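Local coordinates for sugar ABC transporter, sugar-binding protein (Streptococcus pneumoniae, PDB 2HEU), which probably captures sugars outside the cell and hands them to a membrane ABC transporter, acting as its solute-binding component, at residues E60-R65 with D70-V75; W296-T301 with K306-F311. All coordinates share one frame; numbering follows the deposited sequence.

Contact 1 of 2, residues E60-R65 with D70-V75; sequences EVLKTR and DVPDVV
Arg65 and Asp70 bring the end of helix 58-67 and the turn after it together, their CA atoms 5.0 Å apart, and the chain then runs through Pro72 into strand 74-76. Asp70 N donates to Arg65 O over 2.9 Å, nearly straight at 168°. The side chains of the same two residues close a second link. Arg65 grips the carboxylate side-on, NE meeting Asp70 OD2 at 3.0 Å and NH2 meeting Asp70 OD1 at 3.2 Å. This salt bridge is not coplanar: the guanidinium and carboxylate planes stand 38° apart, and both nitrogens approach from above the carboxylate plane. A bend at chi3 (54°) turns the guanidinium across the turn, where NE and NH2 also make weak bonds to Asp70 O. Pro72 CG lies over one guanidinium face, 3.7 Å from NH2. One turn back, Leu62 reaches inward, its CD2 3.7 Å from Val75 CG1 and its CD1 4.0 Å from Pro72 CD. On the remaining nitrogen of Arg65, NH1, a salt bridge to Glu22 extends the link to strand 19-24. Shared between two carboxylates, the guanidinium is held against rotation, and its charge is probably well balanced where the helix gives way to the strand.

Contact 2 of 2, residues W296-T301 with K306-F311; sequences WSISAT and KEANAF
Strand 296-298 and helix 306-311 run nearly antiparallel (166°), their axes 9.3 Å apart at closest approach, and Ile298 faces the helix. From its CB, the CG2 branch stands anti to the backbone N and meets Ala308 CB at 3.8 Å. The other branch leaves through CG1, and an extended chi2 of 177° carries CD1 to the side-chain amide of Asn309, with Asn309 CG 3.5 Å away. Ile298 thus straddles two successive helix residues, one branch on each, its side chain crossing that of Asn309 at about a right angle. Trp296, two residues earlier on the same side of the strand, reaches Phe311 one helical turn further along. Its six-membered ring lies near parallel to the phenyl ring, planes at 4°, but the rings are slid apart with centroids 5.0 Å from each other and barely overlap. Contact is made by the outer carbons, with Trp296 CH2 3.5 Å from Phe311 CE2. Tyr23 and Phe124 also meet the indole, while Phe41 packs edge-to-face with Phe311, so the pair belongs to a larger aromatic cluster. Ser299 OG accepts from Thr301 N at 3.0 Å, forming an ST turn in the connection toward the helix. A helix packed on a mixed five-stranded sheet, with strand 295-298 running against its neighbours, fits an alpha/beta lobe of a periplasmic binding protein.

In the fold
Both contacts join a helix to the same mixed sheet, in which strands 74-76 and 295-298 are antiparallel neighbours. They touch directly: Val75 N lies 2.8 Å from Ser297 O and Asp73 O 2.9 Å from Ser299 N, both probable hydrogen bonds, and the centres of the two contacts are about 13 Å apart. Side chains alternate along strand 74-76, with Val75 meeting helix 58-67 in contact 1 while Val74 packs on Ala308 of contact 2. Contact 1 is only partly buried and combines a charged clasp near the surface with a small apolar patch beneath. Contact 2 lies in the core, and its packing is largely aliphatic and aromatic.

Contact 1 of 2, residues E60-R65 with D70-V75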
# COMPACT_ATOMS: atom_id res chain seq x y z
N GLU A 60 0.66 14.59 -11.47
CA GLU A 60 1.40 15.49 -12.38
C GLU A 60 0.89 16.89 -12.19
O GLU A 60 1.67 17.83 -12.22
CB GLU A 60 1.33 15.06 -13.80
CG GLU A 60 2.03 13.76 -14.01
CD GLU A 60 3.51 13.88 -13.68
OE1 GLU A 60 4.23 14.89 -14.06
OE2 GLU A 60 3.94 13.03 -12.93
N VAL A 61 -0.46 17.04 -12.06
CA VAL A 61 -1.03 18.38 -11.84
C VAL A 61 -0.43 18.93 -10.53
O VAL A 61 -0.09 20.11 -10.45
CB VAL A 61 -2.56 18.33 -11.84
CG1 VAL A 61 -3.10 19.67 -11.36
CG2 VAL A 61 -3.09 17.97 -13.27
N LEU A 62 -0.35 18.16 -9.48
CA LEU A 62 0.21 18.63 -8.22
C LEU A 62 1.60 19.12 -8.41
O LEU A 62 2.00 20.14 -7.86
CB LEU A 62 0.07 17.58 -7.17
CG LEU A 62 0.48 17.96 -5.76
CD1 LEU A 62 -0.37 19.10 -5.22
CD2 LEU A 62 0.38 16.74 -4.84
N LYS A 63 2.44 18.36 -9.15
CA LYS A 63 3.79 18.80 -9.42
C LYS A 63 3.78 20.14 -10.10
O LYS A 63 4.58 21.05 -9.74
CB LYS A 63 4.55 17.78 -10.22
CG LYS A 63 4.82 16.47 -9.55
CD LYS A 63 5.48 15.47 -10.43
CE LYS A 63 5.60 14.07 -9.89
NZ LYS A 63 6.00 13.19 -11.05
N THR A 64 2.96 20.33 -11.10
CA THR A 64 2.90 21.59 -11.87
C THR A 64 2.53 22.71 -10.93
O THR A 64 3.11 23.82 -10.99
CB THR A 64 1.93 21.47 -13.01
OG1 THR A 64 2.40 20.46 -13.94
CG2 THR A 64 1.71 22.81 -13.74
N ARG A 65 1.53 22.46 -10.08
CA ARG A 65 0.99 23.49 -9.21
C ARG A 65 2.03 23.86 -8.15
O ARG A 65 2.18 25.04 -7.84
CB ARG A 65 -0.37 23.12 -8.63
CG ARG A 65 -1.48 23.03 -9.67
CD ARG A 65 -2.81 22.81 -9.10
NE ARG A 65 -3.19 23.81 -8.10
CZ ARG A 65 -4.18 23.71 -7.28
NH1 ARG A 65 -5.04 22.72 -7.41
NH2 ARG A 65 -4.38 24.65 -6.36
N ASP A 70 1.31 27.38 -6.42
CA ASP A 70 -0.15 27.36 -6.26
C ASP A 70 -0.52 26.08 -5.54
O ASP A 70 -1.14 25.18 -6.08
CB ASP A 70 -0.78 27.34 -7.62
CG ASP A 70 -2.25 27.20 -7.60
OD1 ASP A 70 -2.91 27.47 -6.57
OD2 ASP A 70 -2.77 26.69 -8.62
N VAL A 71 -0.09 25.99 -4.23
CA VAL A 71 -0.24 24.78 -3.42
C VAL A 71 -1.63 24.72 -2.81
O VAL A 71 -2.08 25.67 -2.16
CB VAL A 71 0.85 24.69 -2.30
CG1 VAL A 71 0.75 23.37 -1.51
CG2 VAL A 71 2.24 24.88 -2.83
N PRO A 72 -2.41 23.61 -3.05
CA PRO A 72 -3.70 23.54 -2.40
C PRO A 72 -3.58 23.63 -0.89
O PRO A 72 -2.59 23.23 -0.28
CB PRO A 72 -4.20 22.18 -2.81
CG PRO A 72 -3.47 21.86 -4.05
CD PRO A 72 -2.12 22.43 -3.89
N ASP A 73 -4.63 24.14 -0.18
CA ASP A 73 -4.55 24.31 1.28
C ASP A 73 -4.34 22.97 1.95
O ASP A 73 -3.53 22.91 2.88
CB ASP A 73 -5.80 24.97 1.79
CG ASP A 73 -6.04 26.31 1.08
OD1 ASP A 73 -5.45 27.29 1.41
OD2 ASP A 73 -6.83 26.30 0.10
N VAL A 74 -5.10 21.97 1.57
CA VAL A 74 -4.97 20.62 2.12
C VAL A 74 -4.77 19.71 0.94
O VAL A 74 -5.52 19.77 -0.02
CB VAL A 74 -6.21 20.21 2.93
CG1 VAL A 74 -5.99 18.81 3.53
CG2 VAL A 74 -6.47 21.21 4.10
N VAL A 75 -3.72 18.87 1.01
CA VAL A 75 -3.33 18.02 -0.11
C VAL A 75 -3.33 16.58 0.29
O VAL A 75 -2.67 16.19 1.24
CB VAL A 75 -1.89 18.41 -0.57
CG1 VAL A 75 -1.46 17.57 -1.76
CG2 VAL A 75 -1.84 19.91 -0.95

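Contact 2 of 2, residues W296-T301 with K306-F311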
# COMPACT_ATOMS: atom_id res chain seq x y z
N TRP A 296 -2.98 13.22 4.32
CA TRP A 296 -3.09 14.67 4.06
C TRP A 296 -1.97 15.45 4.66
O TRP A 296 -1.51 15.23 5.78
CB TRP A 296 -4.40 15.24 4.60
CG TRP A 296 -5.66 14.71 4.03
CD1 TRP A 296 -5.80 13.86 2.94
CD2 TRP A 296 -7.00 14.92 4.48
NE1 TRP A 296 -7.11 13.58 2.73
CE2 TRP A 296 -7.90 14.26 3.64
CE3 TRP A 296 -7.51 15.71 5.53
CZ2 TRP A 296 -9.29 14.30 3.80
CZ3 TRP A 296 -8.88 15.76 5.68
CH2 TRP A 296 -9.74 15.06 4.83
N SER A 297 -1.57 16.47 3.89
CA SER A 297 -0.61 17.51 4.30
C SER A 297 -1.26 18.91 4.13
O SER A 297 -2.25 19.02 3.38
CB SER A 297 0.66 17.40 3.46
OG SER A 297 1.33 16.17 3.68
N ILE A 298 -0.73 19.88 4.83
CA ILE A 298 -1.27 21.25 4.78
C ILE A 298 -0.24 22.14 4.19
O ILE A 298 0.93 22.10 4.55
CB ILE A 298 -1.65 21.72 6.19
CG1 ILE A 298 -2.67 20.79 6.86
CG2 ILE A 298 -2.14 23.18 6.15
CD1 ILE A 298 -2.99 21.20 8.28
N SER A 299 -0.64 23.00 3.23
CA SER A 299 0.32 23.98 2.72
C SER A 299 0.86 24.87 3.84
O SER A 299 0.12 25.45 4.63
CB SER A 299 -0.40 24.89 1.71
OG SER A 299 0.49 25.91 1.29
N ALA A 300 2.18 25.08 3.82
CA ALA A 300 2.86 26.01 4.70
C ALA A 300 2.55 27.47 4.41
O ALA A 300 2.86 28.33 5.20
CB ALA A 300 4.34 25.84 4.64
N THR A 301 1.94 27.71 3.26
CA THR A 301 1.65 29.06 2.81
C THR A 301 0.18 29.32 2.62
O THR A 301 -0.19 30.34 2.05
CB THR A 301 2.45 29.36 1.55
OG1 THR A 301 2.12 28.45 0.52
CG2 THR A 301 3.96 29.42 1.77
N LYS A 306 -6.00 28.20 10.08
CA LYS A 306 -6.87 27.64 11.10
C LYS A 306 -7.92 26.75 10.46
O LYS A 306 -8.25 25.67 10.97
CB LYS A 306 -7.56 28.77 11.90
CG LYS A 306 -6.55 29.56 12.80
CD LYS A 306 -7.17 30.53 13.77
CE LYS A 306 -7.92 31.56 13.25
NZ LYS A 306 -7.33 32.28 12.13
N GLU A 307 -8.46 27.17 9.35
CA GLU A 307 -9.49 26.43 8.65
C GLU A 307 -8.93 25.14 8.06
O GLU A 307 -9.56 24.08 8.12
CB GLU A 307 -10.15 27.27 7.59
CG GLU A 307 -10.97 28.47 8.16
CD GLU A 307 -10.19 29.66 8.64
OE1 GLU A 307 -8.99 29.78 8.36
OE2 GLU A 307 -10.85 30.52 9.13
N ALA A 308 -7.74 25.21 7.50
CA ALA A 308 -7.07 24.02 6.94
C ALA A 308 -6.85 22.98 8.08
O ALA A 308 -7.09 21.81 7.91
CB ALA A 308 -5.78 24.42 6.23
N ASN A 309 -6.28 23.43 9.18
CA ASN A 309 -6.05 22.56 10.29
C ASN A 309 -7.36 22.00 10.85
O ASN A 309 -7.43 20.85 11.25
CB ASN A 309 -5.23 23.23 11.41
CG ASN A 309 -3.76 23.20 11.10
OD1 ASN A 309 -3.20 24.18 10.51
ND2 ASN A 309 -3.09 22.15 11.41
N ALA A 310 -8.43 22.80 10.87
CA ALA A 310 -9.71 22.30 11.36
C ALA A 310 -10.19 21.20 10.43
O ALA A 310 -10.84 20.25 10.96
CB ALA A 310 -10.74 23.46 11.42
N PHE A 311 -10.01 21.33 9.16
CA PHE A 311 -10.47 20.25 8.27
C PHE A 311 -9.72 18.94 8.51
O PHE A 311 -10.32 17.86 8.56
CB PHE A 311 -10.37 20.74 6.79
CG PHE A 311 -10.94 19.80 5.77
CD1 PHE A 311 -12.27 19.57 5.75
CD2 PHE A 311 -10.14 19.16 4.88
CE1 PHE A 311 -12.85 18.78 4.79
CE2 PHE A 311 -10.73 18.31 3.96
CZ PHE A 311 -12.08 18.12 3.89